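Solute carrier family 15 member 1 (PDB 5A9D) probably couples proton flow to the uptake of small peptides in the intestine, the model being its extracellular domain with an immunoglobulin-like fold. Local coordinates at residues 3-9 and 36-42; 8-14 and 28-34; 98-102 and 113-118; 108-114 and 137-143. All blocks are in the same frame, centred on the assembly; numbering follows the deposited sequence.

Interaction 1 (3-9 and 36-42)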
# COMPACT_ATOMS: atom_id res chain seq x y z
N ASN A 3 -18.28 1.30 -3.71
CA ASN A 3 -18.82 0.45 -2.65
C ASN A 3 -18.41 -1.04 -2.89
O ASN A 3 -18.67 -1.91 -2.03
CB ASN A 3 -20.37 0.64 -2.63
CG ASN A 3 -21.21 -0.30 -1.79
OD1 ASN A 3 -22.08 -1.03 -2.31
ND2 ASN A 3 -21.06 -0.23 -0.48
N GLN A 4 -17.79 -1.34 -4.06
CA GLN A 4 -17.43 -2.72 -4.39
C GLN A 4 -15.98 -3.09 -4.01
O GLN A 4 -15.06 -2.27 -4.07
CB GLN A 4 -17.77 -3.11 -5.84
CG GLN A 4 -16.80 -2.60 -6.92
CD GLN A 4 -17.14 -3.05 -8.34
OE1 GLN A 4 -16.28 -3.55 -9.09
NE2 GLN A 4 -18.41 -2.92 -8.73
N VAL A 5 -15.83 -4.30 -3.51
CA VAL A 5 -14.57 -4.87 -3.07
C VAL A 5 -14.20 -5.96 -4.08
O VAL A 5 -15.05 -6.79 -4.43
CB VAL A 5 -14.74 -5.41 -1.61
CG1 VAL A 5 -13.60 -6.36 -1.22
CG2 VAL A 5 -14.82 -4.25 -0.62
N GLN A 6 -12.98 -5.91 -4.63
CA GLN A 6 -12.53 -6.93 -5.58
C GLN A 6 -11.51 -7.81 -4.87
O GLN A 6 -10.61 -7.31 -4.19
CB GLN A 6 -11.95 -6.32 -6.85
CG GLN A 6 -13.02 -5.83 -7.85
CD GLN A 6 -12.42 -5.18 -9.09
OE1 GLN A 6 -11.30 -5.47 -9.49
NE2 GLN A 6 -13.12 -4.25 -9.73
N ILE A 7 -11.72 -9.14 -4.95
CA ILE A 7 -10.86 -10.12 -4.29
C ILE A 7 -10.47 -11.24 -5.27
O ILE A 7 -11.33 -11.89 -5.86
CB ILE A 7 -11.53 -10.73 -3.02
CG1 ILE A 7 -12.06 -9.63 -2.07
CG2 ILE A 7 -10.56 -11.70 -2.28
CD1 ILE A 7 -13.05 -10.08 -0.95
N LYS A 8 -9.18 -11.52 -5.33
CA LYS A 8 -8.58 -12.62 -6.09
C LYS A 8 -8.00 -13.54 -5.02
O LYS A 8 -7.50 -13.05 -4.01
CB LYS A 8 -7.45 -12.07 -6.99
CG LYS A 8 -6.58 -13.10 -7.69
CD LYS A 8 -5.20 -12.52 -7.75
CE LYS A 8 -4.69 -12.38 -9.14
NZ LYS A 8 -3.54 -11.44 -9.16
N VAL A 9 -8.11 -14.84 -5.20
CA VAL A 9 -7.55 -15.78 -4.21
C VAL A 9 -6.33 -16.45 -4.83
O VAL A 9 -6.40 -16.87 -5.98
CB VAL A 9 -8.57 -16.83 -3.73
CG1 VAL A 9 -7.98 -17.73 -2.61
CG2 VAL A 9 -9.87 -16.16 -3.26
N THR A 36 -9.87 -14.37 -12.18
CA THR A 36 -10.41 -13.02 -12.11
C THR A 36 -10.49 -12.56 -10.66
O THR A 36 -10.33 -13.35 -9.71
CB THR A 36 -11.84 -12.94 -12.72
OG1 THR A 36 -12.76 -13.66 -11.89
CG2 THR A 36 -11.92 -13.41 -14.18
N PHE A 37 -10.76 -11.27 -10.49
CA PHE A 37 -11.05 -10.68 -9.21
C PHE A 37 -12.56 -10.88 -9.10
O PHE A 37 -13.29 -10.58 -10.04
CB PHE A 37 -10.72 -9.17 -9.23
CG PHE A 37 -9.26 -8.86 -8.99
CD1 PHE A 37 -8.74 -8.79 -7.70
CD2 PHE A 37 -8.40 -8.64 -10.06
CE1 PHE A 37 -7.38 -8.54 -7.49
CE2 PHE A 37 -7.04 -8.36 -9.85
CZ PHE A 37 -6.55 -8.30 -8.56
N MET A 38 -13.02 -11.45 -8.00
CA MET A 38 -14.46 -11.57 -7.75
C MET A 38 -14.89 -10.25 -7.10
O MET A 38 -14.11 -9.68 -6.32
CB MET A 38 -14.73 -12.76 -6.84
CG MET A 38 -14.44 -14.08 -7.53
SD MET A 38 -14.25 -15.38 -6.32
CE MET A 38 -12.61 -15.06 -5.73
N THR A 39 -16.08 -9.74 -7.44
CA THR A 39 -16.60 -8.47 -6.95
C THR A 39 -17.73 -8.66 -5.93
O THR A 39 -18.61 -9.47 -6.15
CB THR A 39 -17.04 -7.63 -8.15
OG1 THR A 39 -15.96 -7.50 -9.07
CG2 THR A 39 -17.52 -6.26 -7.75
N PHE A 40 -17.73 -7.88 -4.85
CA PHE A 40 -18.76 -7.95 -3.79
C PHE A 40 -19.13 -6.58 -3.30
O PHE A 40 -18.28 -5.69 -3.31
CB PHE A 40 -18.20 -8.73 -2.57
CG PHE A 40 -17.67 -10.11 -2.88
CD1 PHE A 40 -18.52 -11.22 -2.86
CD2 PHE A 40 -16.33 -10.31 -3.19
CE1 PHE A 40 -18.03 -12.49 -3.14
CE2 PHE A 40 -15.84 -11.59 -3.49
CZ PHE A 40 -16.70 -12.68 -3.47
N ASP A 41 -20.37 -6.42 -2.79
CA ASP A 41 -20.79 -5.19 -2.12
C ASP A 41 -20.30 -5.39 -0.69
O ASP A 41 -20.55 -6.47 -0.11
CB ASP A 41 -22.32 -5.04 -2.12
CG ASP A 41 -22.93 -4.81 -3.49
OD1 ASP A 41 -22.37 -3.99 -4.26
OD2 ASP A 41 -23.99 -5.40 -3.78
N ILE A 42 -19.55 -4.39 -0.15
CA ILE A 42 -18.94 -4.42 1.18
C ILE A 42 -19.93 -4.86 2.29
O ILE A 42 -19.55 -5.66 3.14
CB ILE A 42 -18.19 -3.08 1.53
CG1 ILE A 42 -17.33 -3.21 2.81
CG2 ILE A 42 -19.11 -1.85 1.64
CD1 ILE A 42 -16.08 -3.91 2.70
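Val5 with Phe40 and Ile7 with Met38 form hydrogen-bonded pairs where strands 4-11 and 32-41 run antiparallel in one sheet of an immunoglobulin-like fold. Gln4, Gln6 and Thr39 share one face of it. Gln4 keeps CG between its backbone N and carbonyl carbon (chi1 77°), and its extended chain passes across Thr39, with Gln4 OE1 3.3 Å from Thr39 CG2. In the plane of its own carbonyl, Gln4 OE1 accepts a nearly straight bond from Gln6 NE2 at 3.3 Å, while Gln6 OE1 is taken by Arg70. A leucine in place of Gln4 would probably leave Gln6 NE2 without this acceptor and one end of its amide less firmly held. On the other face, that of Val5, Ile7, Met38 and Phe40, the packing is apolar. Val5 CG2 lies 3.6 Å from Ile42 CD1, and the side chains of Ile7 and Phe40 cross at about a right angle, Ile7 CD1 4.0 Å from Phe40 CD2. A bend at chi3 (-78°) brings Met38 CE within 3.8 Å of Val9 CG2. Farther along, Phe37 turns one ring face to Lys8 in a CH-pi contact, with Lys8 CB 4.0 Å from the Phe37 ring centroid.

Interaction 2 (8-14 and 28-34)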
# COMPACT_ATOMS: atom_id res chain seq x y z
N LYS A 8 -9.18 -11.52 -5.33
CA LYS A 8 -8.58 -12.62 -6.09
C LYS A 8 -8.00 -13.54 -5.02
O LYS A 8 -7.50 -13.05 -4.01
CB LYS A 8 -7.45 -12.07 -6.99
CG LYS A 8 -6.58 -13.10 -7.69
CD LYS A 8 -5.20 -12.52 -7.75
CE LYS A 8 -4.69 -12.38 -9.14
NZ LYS A 8 -3.54 -11.44 -9.16
N VAL A 9 -8.11 -14.84 -5.20
CA VAL A 9 -7.55 -15.78 -4.21
C VAL A 9 -6.33 -16.45 -4.83
O VAL A 9 -6.40 -16.87 -5.98
CB VAL A 9 -8.57 -16.83 -3.73
CG1 VAL A 9 -7.98 -17.73 -2.61
CG2 VAL A 9 -9.87 -16.16 -3.26
N LEU A 10 -5.22 -16.52 -4.09
CA LEU A 10 -4.02 -17.20 -4.54
C LEU A 10 -3.62 -18.20 -3.45
O LEU A 10 -3.31 -17.82 -2.32
CB LEU A 10 -2.89 -16.18 -4.90
CG LEU A 10 -1.44 -16.69 -5.07
CD1 LEU A 10 -1.31 -17.68 -6.24
CD2 LEU A 10 -0.47 -15.54 -5.32
N ASN A 11 -3.70 -19.47 -3.80
CA ASN A 11 -3.34 -20.58 -2.94
C ASN A 11 -1.86 -20.84 -3.10
O ASN A 11 -1.42 -21.36 -4.13
CB ASN A 11 -4.17 -21.81 -3.32
CG ASN A 11 -3.93 -22.98 -2.41
OD1 ASN A 11 -3.05 -22.96 -1.56
ND2 ASN A 11 -4.69 -24.04 -2.59
N ILE A 12 -1.08 -20.50 -2.06
CA ILE A 12 0.37 -20.66 -2.02
C ILE A 12 0.82 -21.80 -1.08
O ILE A 12 2.01 -21.90 -0.77
CB ILE A 12 1.09 -19.32 -1.71
CG1 ILE A 12 0.69 -18.74 -0.32
CG2 ILE A 12 0.84 -18.32 -2.82
CD1 ILE A 12 1.54 -17.53 0.12
N GLY A 13 -0.13 -22.64 -0.66
CA GLY A 13 0.15 -23.81 0.18
C GLY A 13 0.40 -25.05 -0.66
O GLY A 13 0.59 -24.94 -1.87
N ASN A 14 0.40 -26.23 -0.04
CA ASN A 14 0.66 -27.51 -0.73
C ASN A 14 -0.58 -28.42 -0.90
O ASN A 14 -0.44 -29.61 -1.19
CB ASN A 14 1.80 -28.27 -0.02
CG ASN A 14 1.52 -28.61 1.42
OD1 ASN A 14 0.36 -28.61 1.88
ND2 ASN A 14 2.57 -28.92 2.17
N LEU A 28 -9.42 -24.03 -4.78
CA LEU A 28 -8.23 -23.91 -5.60
C LEU A 28 -7.23 -25.00 -5.30
O LEU A 28 -6.94 -25.28 -4.13
CB LEU A 28 -7.52 -22.54 -5.28
CG LEU A 28 -8.17 -21.29 -5.78
CD1 LEU A 28 -7.44 -20.11 -5.22
CD2 LEU A 28 -8.11 -21.23 -7.32
N ALA A 29 -6.60 -25.52 -6.35
CA ALA A 29 -5.48 -26.43 -6.17
C ALA A 29 -4.27 -25.61 -5.61
O ALA A 29 -4.26 -24.37 -5.67
CB ALA A 29 -5.11 -27.06 -7.51
N GLN A 30 -3.28 -26.30 -5.07
CA GLN A 30 -2.04 -25.68 -4.60
C GLN A 30 -1.36 -24.94 -5.76
O GLN A 30 -1.45 -25.36 -6.91
CB GLN A 30 -1.08 -26.78 -4.09
CG GLN A 30 -0.72 -27.86 -5.13
CD GLN A 30 -1.65 -29.09 -5.05
OE1 GLN A 30 -2.89 -29.01 -4.83
NE2 GLN A 30 -1.05 -30.26 -5.24
N MET A 31 -0.69 -23.83 -5.45
CA MET A 31 0.03 -23.02 -6.44
C MET A 31 -0.85 -22.58 -7.59
O MET A 31 -0.50 -22.78 -8.75
CB MET A 31 1.32 -23.74 -6.92
CG MET A 31 2.34 -23.94 -5.83
SD MET A 31 2.97 -22.34 -5.22
CE MET A 31 3.42 -22.81 -3.59
N SER A 32 -2.06 -22.08 -7.28
CA SER A 32 -3.00 -21.62 -8.28
C SER A 32 -3.79 -20.43 -7.75
O SER A 32 -3.91 -20.26 -6.53
CB SER A 32 -3.94 -22.75 -8.73
OG SER A 32 -4.99 -22.97 -7.80
N GLN A 33 -4.34 -19.63 -8.66
CA GLN A 33 -5.15 -18.49 -8.29
C GLN A 33 -6.46 -18.44 -9.07
O GLN A 33 -6.57 -19.10 -10.10
CB GLN A 33 -4.35 -17.20 -8.52
CG GLN A 33 -3.94 -16.94 -9.98
CD GLN A 33 -3.19 -15.64 -10.13
OE1 GLN A 33 -2.61 -15.12 -9.19
NE2 GLN A 33 -3.15 -15.09 -11.33
N THR A 34 -7.41 -17.60 -8.62
CA THR A 34 -8.65 -17.41 -9.38
C THR A 34 -8.24 -16.58 -10.60
O THR A 34 -7.39 -15.70 -10.46
CB THR A 34 -9.71 -16.69 -8.53
OG1 THR A 34 -9.13 -15.50 -8.01
CG2 THR A 34 -10.25 -17.56 -7.40
O HOH W 1 -1.38 -12.92 -8.17
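A G1 beta bulge, in which Met31 and Ser32 both face Asn11, lies where the chain turns into strand 32-41 to pair antiparallel with strand 4-11. Met31 takes the left-handed backbone conformation of the bulge (phi 55°). Asn11 N donates to Ser32 O at 2.8 Å, and Asn11 O receives Ser32 N at 3.3 Å, with a weaker, bent bond from Met31 N. The Asn11 side chain works in both directions. With CG anti to the backbone N (chi1 -176°), the amide reaches across to the 28-34 segment, where ND2 gives a bond of 3.0 Å to Leu28 O, coming from above that carbonyl's plane; Asn15 O is a further partner. Its OD1 accepts from Gly13 N at 3.1 Å, closing an Asx turn that fixes the rotation of the amide. At the other end, Thr34 OG1 accepts from Val9 N at 3.1 Å and also bonds to Thr36 O. A water joins Lys8 NZ, 2.8 Å away, to Gln33 OE1, and Val9 CG1 packs 3.6 Å from Leu28 CD1. Beyond the segments, strand 69-76 pairs with the other edge of strand 4-11, Val19 and Phe21 of strand 17-21 pack against Val9, and Lys180 of the second subunit donates to Met31 O.

Interaction 3 (98-102 and 113-118)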
# COMPACT_ATOMS: atom_id res chain seq x y z
N GLY A 98 -6.41 13.07 -7.30
CA GLY A 98 -6.24 12.11 -6.22
C GLY A 98 -6.39 12.82 -4.91
O GLY A 98 -5.77 13.85 -4.69
N ILE A 99 -7.24 12.31 -4.03
CA ILE A 99 -7.43 12.90 -2.71
C ILE A 99 -7.26 11.82 -1.64
O ILE A 99 -7.86 10.76 -1.74
CB ILE A 99 -8.79 13.65 -2.57
CG1 ILE A 99 -8.90 14.83 -3.56
CG2 ILE A 99 -9.06 14.12 -1.12
CD1 ILE A 99 -10.36 15.41 -3.71
N ARG A 100 -6.47 12.11 -0.62
CA ARG A 100 -6.34 11.22 0.53
C ARG A 100 -6.59 12.06 1.79
O ARG A 100 -6.48 13.29 1.75
CB ARG A 100 -4.98 10.50 0.57
CG ARG A 100 -3.83 11.44 0.88
CD ARG A 100 -2.58 10.67 1.19
NE ARG A 100 -1.47 11.60 1.32
CZ ARG A 100 -0.20 11.25 1.31
NH1 ARG A 100 0.14 9.97 1.22
NH2 ARG A 100 0.75 12.18 1.38
N PHE A 101 -7.00 11.41 2.86
CA PHE A 101 -7.29 12.09 4.11
C PHE A 101 -6.33 11.62 5.19
O PHE A 101 -5.98 10.45 5.24
CB PHE A 101 -8.74 11.84 4.55
CG PHE A 101 -9.72 12.61 3.70
CD1 PHE A 101 -10.19 12.08 2.49
CD2 PHE A 101 -10.12 13.90 4.07
CE1 PHE A 101 -11.06 12.82 1.68
CE2 PHE A 101 -11.02 14.62 3.28
CZ PHE A 101 -11.46 14.10 2.08
N VAL A 102 -5.92 12.56 6.06
CA VAL A 102 -5.06 12.26 7.18
C VAL A 102 -5.89 12.58 8.41
O VAL A 102 -6.40 13.69 8.54
CB VAL A 102 -3.70 13.03 7.15
CG1 VAL A 102 -2.97 12.96 8.50
CG2 VAL A 102 -2.80 12.51 6.03
N MET A 113 -17.26 11.05 0.05
CA MET A 113 -17.12 12.11 -0.95
C MET A 113 -17.52 11.57 -2.31
O MET A 113 -16.92 10.60 -2.76
CB MET A 113 -15.69 12.66 -1.00
CG MET A 113 -15.49 13.75 -2.08
SD MET A 113 -13.76 14.29 -2.28
CE MET A 113 -13.72 15.63 -1.26
N SER A 114 -18.49 12.24 -2.97
CA SER A 114 -18.99 11.93 -4.31
C SER A 114 -19.13 10.44 -4.56
O SER A 114 -18.56 9.93 -5.53
CB SER A 114 -18.10 12.57 -5.39
OG SER A 114 -17.71 13.90 -5.10
N GLY A 115 -19.83 9.73 -3.67
CA GLY A 115 -20.06 8.29 -3.78
C GLY A 115 -18.90 7.39 -3.37
O GLY A 115 -19.03 6.17 -3.37
N LYS A 116 -17.74 7.98 -3.03
CA LYS A 116 -16.57 7.22 -2.55
C LYS A 116 -16.45 7.30 -1.03
O LYS A 116 -16.98 8.24 -0.44
CB LYS A 116 -15.27 7.65 -3.27
CG LYS A 116 -15.36 7.29 -4.77
CD LYS A 116 -14.08 7.56 -5.50
CE LYS A 116 -14.19 7.13 -6.96
NZ LYS A 116 -14.88 8.16 -7.77
N VAL A 117 -15.86 6.29 -0.40
CA VAL A 117 -15.76 6.20 1.05
C VAL A 117 -14.32 5.92 1.45
O VAL A 117 -13.64 5.12 0.82
CB VAL A 117 -16.72 5.07 1.63
CG1 VAL A 117 -16.69 5.03 3.15
CG2 VAL A 117 -18.14 5.25 1.15
N TYR A 118 -13.90 6.53 2.54
CA TYR A 118 -12.62 6.34 3.19
C TYR A 118 -13.08 5.97 4.60
O TYR A 118 -13.38 6.84 5.41
CB TYR A 118 -11.83 7.63 3.25
CG TYR A 118 -11.51 8.28 1.92
CD1 TYR A 118 -12.42 9.13 1.31
CD2 TYR A 118 -10.25 8.16 1.35
CE1 TYR A 118 -12.11 9.78 0.11
CE2 TYR A 118 -9.91 8.83 0.17
CZ TYR A 118 -10.83 9.67 -0.42
OH TYR A 118 -10.49 10.34 -1.56
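Ile99 and Phe101 on strand 98-102 face Met113 and Tyr118 on the 113-118 hairpin across the two sheets of an immunoglobulin-like sandwich, the axes of 98-102 and 116-118 coming within 9.1 Å at 31°. A type I' turn from Met113 to Lys116 is closed by backbone bonds in both directions between these two residues, and the side chains of Met113 and Tyr118 both point to the facing strand. Tyr118 does most of the work. Its OH donates to Ile99 O at 2.7 Å, approaching from above the carbonyl plane rather than along a lone pair, so a buried hydroxyl has its acceptor on the facing sheet. The same ring takes the edge of Phe101 in a T-shaped stack, centroids 4.9 Å apart and planes at 72°, with Phe101 CD1 standing 3.7 Å above the centre of the Tyr118 ring. A valine in place of Tyr118 would probably leave Ile99 O without this donor and open a gap beside the Phe101 edge. Phe101 also meets the rings of Tyr139 and Tyr167. Arg100, between the two inward residues, points away; its NE bonds to Thr166 OG1 and its NH1 forms a salt bridge to Asp86 of the second subunit. Met113 stretches out, then bends at chi3 (-94°), placing SD 3.9 Å from Ile99 CD1 and CE near the edge of the Phe101 ring, 4.3 Å from Phe101 CZ.

Interaction 4 (108-114 and 137-143)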
# COMPACT_ATOMS: atom_id res chain seq x y z
N MET A 108 -11.22 7.08 15.18
CA MET A 108 -11.29 6.82 13.74
C MET A 108 -12.26 7.81 13.08
O MET A 108 -13.19 8.29 13.71
CB MET A 108 -11.80 5.40 13.50
CG MET A 108 -10.79 4.32 13.78
SD MET A 108 -11.61 2.72 13.66
CE MET A 108 -10.27 1.61 14.17
N VAL A 109 -12.05 8.06 11.79
CA VAL A 109 -12.91 8.95 11.02
C VAL A 109 -13.35 8.26 9.74
O VAL A 109 -12.60 7.48 9.17
CB VAL A 109 -12.26 10.34 10.72
CG1 VAL A 109 -12.03 11.14 12.00
CG2 VAL A 109 -10.98 10.22 9.90
N THR A 110 -14.55 8.58 9.26
CA THR A 110 -15.07 8.08 8.01
C THR A 110 -15.38 9.28 7.15
O THR A 110 -16.01 10.24 7.60
CB THR A 110 -16.23 7.10 8.24
OG1 THR A 110 -15.69 5.91 8.78
CG2 THR A 110 -16.97 6.75 6.92
N ILE A 111 -14.92 9.24 5.91
CA ILE A 111 -15.13 10.32 4.96
C ILE A 111 -15.91 9.77 3.82
O ILE A 111 -15.56 8.71 3.30
CB ILE A 111 -13.81 10.98 4.45
CG1 ILE A 111 -12.94 11.42 5.62
CG2 ILE A 111 -14.13 12.17 3.51
CD1 ILE A 111 -11.80 10.41 5.96
N LYS A 112 -16.96 10.51 3.40
CA LYS A 112 -17.78 10.12 2.25
C LYS A 112 -17.70 11.31 1.29
O LYS A 112 -17.97 12.44 1.69
CB LYS A 112 -19.24 9.81 2.64
CG LYS A 112 -19.39 8.63 3.59
CD LYS A 112 -20.69 7.89 3.36
CE LYS A 112 -20.94 6.82 4.40
NZ LYS A 112 -22.33 6.27 4.29
N MET A 113 -17.26 11.05 0.05
CA MET A 113 -17.12 12.11 -0.95
C MET A 113 -17.52 11.57 -2.31
O MET A 113 -16.92 10.60 -2.76
CB MET A 113 -15.69 12.66 -1.00
CG MET A 113 -15.49 13.75 -2.08
SD MET A 113 -13.76 14.29 -2.28
CE MET A 113 -13.72 15.63 -1.26
N SER A 114 -18.49 12.24 -2.97
CA SER A 114 -18.99 11.93 -4.31
C SER A 114 -19.13 10.44 -4.56
O SER A 114 -18.56 9.93 -5.53
CB SER A 114 -18.10 12.57 -5.39
OG SER A 114 -17.71 13.90 -5.10
N LYS A 137 -15.94 19.73 -4.55
CA LYS A 137 -16.67 18.50 -4.19
C LYS A 137 -17.16 18.65 -2.76
O LYS A 137 -16.41 19.10 -1.89
CB LYS A 137 -15.74 17.23 -4.25
CG LYS A 137 -15.10 16.92 -5.60
CD LYS A 137 -16.12 16.52 -6.65
CE LYS A 137 -15.72 17.08 -7.98
NZ LYS A 137 -16.77 16.91 -9.00
N GLN A 138 -18.41 18.24 -2.52
CA GLN A 138 -18.96 18.23 -1.18
C GLN A 138 -18.53 16.92 -0.51
O GLN A 138 -18.43 15.90 -1.18
CB GLN A 138 -20.49 18.31 -1.21
CG GLN A 138 -21.03 19.69 -1.50
CD GLN A 138 -22.17 20.00 -0.57
OE1 GLN A 138 -23.33 19.65 -0.84
NE2 GLN A 138 -21.84 20.61 0.57
N TYR A 139 -18.27 16.93 0.79
CA TYR A 139 -17.93 15.71 1.51
C TYR A 139 -18.35 15.77 2.97
O TYR A 139 -18.62 16.85 3.51
CB TYR A 139 -16.45 15.31 1.36
CG TYR A 139 -15.44 16.25 1.98
CD1 TYR A 139 -14.98 17.37 1.28
CD2 TYR A 139 -14.87 15.97 3.21
CE1 TYR A 139 -14.00 18.20 1.82
CE2 TYR A 139 -13.91 16.80 3.77
CZ TYR A 139 -13.47 17.90 3.07
OH TYR A 139 -12.49 18.66 3.64
N THR A 140 -18.47 14.60 3.60
CA THR A 140 -18.86 14.56 4.99
C THR A 140 -17.82 13.86 5.78
O THR A 140 -17.19 12.95 5.29
CB THR A 140 -20.23 13.89 5.23
OG1 THR A 140 -20.10 12.48 5.01
CG2 THR A 140 -21.35 14.48 4.39
N ILE A 141 -17.73 14.22 7.05
CA ILE A 141 -16.82 13.58 7.98
C ILE A 141 -17.64 13.19 9.20
O ILE A 141 -18.27 14.04 9.82
CB ILE A 141 -15.60 14.46 8.37
CG1 ILE A 141 -14.68 14.72 7.16
CG2 ILE A 141 -14.81 13.79 9.52
CD1 ILE A 141 -13.77 15.94 7.37
N ASN A 142 -17.63 11.91 9.54
CA ASN A 142 -18.33 11.39 10.71
C ASN A 142 -17.35 10.69 11.64
O ASN A 142 -16.49 9.92 11.19
CB ASN A 142 -19.52 10.52 10.31
CG ASN A 142 -20.67 11.34 9.75
OD1 ASN A 142 -21.55 11.79 10.49
ND2 ASN A 142 -20.65 11.63 8.45
N THR A 143 -17.39 11.07 12.91
CA THR A 143 -16.51 10.58 13.97
C THR A 143 -17.17 10.75 15.34
O THR A 143 -18.04 11.61 15.51
CB THR A 143 -15.13 11.30 13.90
OG1 THR A 143 -14.23 10.75 14.85
CG2 THR A 143 -15.22 12.83 14.06
O HOH W 2 -18.81 10.53 6.59
O HOH W 3 -20.35 14.23 -2.12
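Thr110 with Asn142 and Lys112 with Thr140 are the hydrogen-bonded pairs that join antiparallel strands 109-113 and 138-142. Thr110 N to Asn142 O and Asn142 N to Thr110 O both measure 3.0 Å; Thr140 N donates to Lys112 O at 2.9 Å, and Lys112 N returns a bond to Thr140 O. Next to Asn142 a side chain takes over: Thr143, with OG1 anti to its own N (chi1 -175°), donates from OG1 to Met108 O at 2.9 Å, and the same oxygen is bonded to Ala145 N. Two waters extend the polar work. One donates to Thr110 O, accepts from Asn142 ND2 and is bonded to Thr140 OG1. The other bridges Ser114 N and Gln138 O, which lie too far apart to bond directly. Around this frame comes the packing. Ile111 and Ile141 lie side by side, Ile111 CG1 4.0 Å from Ile141 CG1. Ile111 CG2 sits 3.9 Å from Tyr139 CD2. Tyr139 holds CG between its N and carbonyl carbon (chi1 66°), which stands the ring between Ile111 and Met113. Packing is tightest here, with Met113 CE 3.3 Å from Tyr139 CD1. Tyr139 and Ile141 also reach Val179 of strand 177-184 in the facing sheet. The contact is thus two-sided: Thr110 (its OG1 bonded to Asn120 N), Thr140, Asn142, Lys112 and bound water suit one face to solvent, while Ile111, Ile141, Tyr139 and Met113 give the other to the interior.

Interactions 1 and 2 hold the same two strands, 4-11 and 32-41, at centres 17 Å apart, sharing Lys8 and Val9; interaction 2 is nested within the loop that interaction 1 closes. Both touch the second subunit. Interactions 3 and 4 lie on the opposite side of the chain's centre from 1 and 2, their own centres 7 Å apart. They share Met113 and Ser114, and Phe101 packs on both Ile111 and Tyr139. Their chemistry differs: interaction 3 is wholly buried and joins facing sheets through side chains, with one hydroxyl bond, whereas interactions 1, 2 and 4 are partly buried and join neighbouring strands through backbone bonds, supplemented in 2 and 4 by waters and side-chain bonds to the backbone.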